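Local coordinates for sarcoplasmic calcium-binding protein (Branchiostoma lanceolatum, PDB 2SAS) that binds calcium ions through EF-hand loops and is a soluble muscle protein that, like parvalbumins, seems more abundant in fast-contracting muscles, at residues R63-R68 with P100-N105. Residues are numbered along the deposited sequence; the frame is centred on the assembly and turned at random.
Sequences RDLKGR and PAWCQN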
loop_
_atom_site.group_PDB
_atom_site.type_symbol
_atom_site.label_atom_id
_atom_site.label_comp_id
_atom_site.label_asym_id
_atom_site.label_seq_id
_atom_site.Cartn_x
_atom_site.Cartn_y
_atom_site.Cartn_z
ATOM N N ARG A 63 13.255 3.376 -22.889
ATOM C CA ARG A 63 14.306 2.846 -23.750
ATOM C C ARG A 63 15.431 2.276 -22.907
ATOM O O ARG A 63 15.889 1.154 -23.149
ATOM C CB ARG A 63 14.830 3.913 -24.694
ATOM C CG ARG A 63 15.922 3.544 -25.660
ATOM C CD ARG A 63 15.580 3.987 -27.061
ATOM N NE ARG A 63 14.129 4.052 -27.276
ATOM C CZ ARG A 63 13.512 5.223 -27.475
ATOM N NH1 ARG A 63 14.215 6.357 -27.428
ATOM N NH2 ARG A 63 12.201 5.281 -27.721
ATOM N N ASP A 64 15.888 3.016 -21.920
ATOM C CA ASP A 64 16.997 2.521 -21.075
ATOM C C ASP A 64 16.510 1.381 -20.196
ATOM O O ASP A 64 17.352 0.487 -19.928
ATOM C CB ASP A 64 17.583 3.643 -20.230
ATOM C CG ASP A 64 18.823 3.247 -19.451
ATOM O OD1 ASP A 64 18.645 2.782 -18.305
ATOM O OD2 ASP A 64 19.943 3.419 -19.934
ATOM N N LEU A 65 15.275 1.415 -19.729
ATOM C CA LEU A 65 14.819 0.303 -18.877
ATOM C C LEU A 65 14.663 -0.952 -19.762
ATOM O O LEU A 65 15.233 -1.998 -19.387
ATOM C CB LEU A 65 13.611 0.699 -18.070
ATOM C CG LEU A 65 12.873 -0.379 -17.266
ATOM C CD1 LEU A 65 13.727 -0.872 -16.147
ATOM C CD2 LEU A 65 11.556 0.242 -16.795
ATOM N N LYS A 66 13.878 -0.821 -20.817
ATOM C CA LYS A 66 13.626 -1.906 -21.779
ATOM C C LYS A 66 14.933 -2.572 -22.214
ATOM O O LYS A 66 15.049 -3.811 -22.218
ATOM C CB LYS A 66 12.933 -1.396 -23.039
ATOM C CG LYS A 66 12.025 -2.316 -23.796
ATOM C CD LYS A 66 11.389 -1.697 -25.024
ATOM C CE LYS A 66 12.280 -1.570 -26.234
ATOM N NZ LYS A 66 13.235 -0.430 -26.097
ATOM N N GLY A 67 15.907 -1.803 -22.605
ATOM C CA GLY A 67 17.214 -2.303 -23.056
ATOM C C GLY A 67 18.088 -2.947 -22.022
ATOM O O GLY A 67 19.183 -3.472 -22.309
ATOM N N ARG A 68 17.695 -2.957 -20.767
ATOM C CA ARG A 68 18.452 -3.531 -19.665
ATOM C C ARG A 68 17.751 -4.701 -18.977
ATOM O O ARG A 68 18.437 -5.567 -18.382
ATOM C CB ARG A 68 18.647 -2.552 -18.524
ATOM C CG ARG A 68 19.682 -1.478 -18.595
ATOM C CD ARG A 68 19.590 -0.640 -17.339
ATOM N NE ARG A 68 19.979 0.734 -17.621
ATOM C CZ ARG A 68 21.278 1.044 -17.741
ATOM N NH1 ARG A 68 22.178 0.085 -17.508
ATOM N NH2 ARG A 68 21.703 2.271 -18.035
ATOM N N PRO A 100 21.287 2.523 -12.599
ATOM C CA PRO A 100 21.166 2.547 -14.059
ATOM C C PRO A 100 20.540 3.878 -14.405
ATOM O O PRO A 100 19.695 4.416 -13.669
ATOM C CB PRO A 100 20.380 1.308 -14.403
ATOM C CG PRO A 100 19.692 0.877 -13.128
ATOM C CD PRO A 100 20.467 1.493 -11.991
ATOM N N ALA A 101 20.941 4.385 -15.553
ATOM C CA ALA A 101 20.484 5.635 -16.085
ATOM C C ALA A 101 18.992 5.859 -16.081
ATOM O O ALA A 101 18.688 7.070 -15.913
ATOM C CB ALA A 101 21.017 5.836 -17.511
ATOM N N TRP A 102 18.146 4.873 -16.272
ATOM C CA TRP A 102 16.687 5.108 -16.315
ATOM C C TRP A 102 16.260 5.731 -14.980
ATOM O O TRP A 102 15.277 6.471 -14.935
ATOM C CB TRP A 102 15.877 3.847 -16.645
ATOM C CG TRP A 102 15.886 2.799 -15.595
ATOM C CD1 TRP A 102 16.782 1.787 -15.457
ATOM C CD2 TRP A 102 14.984 2.661 -14.473
ATOM N NE1 TRP A 102 16.520 1.027 -14.351
ATOM C CE2 TRP A 102 15.413 1.532 -13.731
ATOM C CE3 TRP A 102 13.855 3.361 -14.058
ATOM C CZ2 TRP A 102 14.753 1.106 -12.601
ATOM C CZ3 TRP A 102 13.210 2.956 -12.913
ATOM C CH2 TRP A 102 13.645 1.845 -12.193
ATOM N N CYS A 103 17.017 5.357 -13.944
ATOM C CA CYS A 103 16.785 5.823 -12.564
ATOM C C CYS A 103 16.993 7.334 -12.417
ATOM O O CYS A 103 16.283 7.985 -11.656
ATOM C CB CYS A 103 17.728 5.103 -11.596
ATOM S SG CYS A 103 16.953 3.659 -10.877
ATOM N N GLN A 104 17.982 7.808 -13.137
ATOM C CA GLN A 104 18.371 9.224 -13.211
ATOM C C GLN A 104 17.209 10.036 -13.768
ATOM O O GLN A 104 17.199 11.265 -13.640
ATOM C CB GLN A 104 19.631 9.420 -14.056
ATOM C CG GLN A 104 20.775 8.449 -13.778
ATOM C CD GLN A 104 21.208 8.459 -12.321
ATOM O OE1 GLN A 104 21.122 9.492 -11.646
ATOM N NE2 GLN A 104 21.675 7.313 -11.822
ATOM N N ASN A 105 16.224 9.396 -14.398
ATOM C CA ASN A 105 15.064 10.168 -14.874
ATOM C C ASN A 105 13.863 9.915 -13.944
ATOM O O ASN A 105 12.952 10.762 -13.884
ATOM C CB ASN A 105 14.660 9.947 -16.325
ATOM C CG ASN A 105 13.557 10.952 -16.720
ATOM O OD1 ASN A 105 13.916 12.084 -17.074
ATOM N ND2 ASN A 105 12.281 10.562 -16.711
#
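The last turns of helix 48-69, the helix leading into the second EF-hand calcium loop, pack against the turn leading into helix 103-114, at the third EF-hand, where Asp64, Leu65 and Arg68 meet Pro100, Ala101 and Trp102. Asp64 extends its carboxylate to this turn, CG anti to the backbone N (chi1 -174°), and OD1 accepts a weak hydrogen bond from Trp102 N at 3.0 Å. OD1 also lies in the plane of the indole, at its edge, 3.5 Å from Trp102 CD1, while Ala101 CB lies 3.6 Å from Asp64 OD2. Within the helix, the same OD1 takes the salt bridge from Arg68 NE; OD1 lies in the plane of the guanidinium, whereas NE approaches it from above the carboxylate plane. A weak second bond joins Arg68 NH2 to OD2. Pro100 CB sits over one face of the guanidinium, toward its rim, 3.3 Å from Arg68 NE. Next to Asp64 in sequence, the buried Leu65 puts CD1 over the five-membered ring of Trp102 in a CH-pi contact, 3.9 Å from its centroid, while Cys103 SG lies over the opposite face, toward the rim. Met85 from helix 79-91 and Leu18 from helix 4-18 touch both Leu65 and Trp102. An alanine in place of Arg68 would probably leave the Asp64 carboxylate without its charged mate and remove the guanidinium packed on Pro100 CB. Asp64 OD1 thus receives both an ion pair from its own helix and a weak backbone bond from the turn, beside the apolar packing of Leu65 on Trp102.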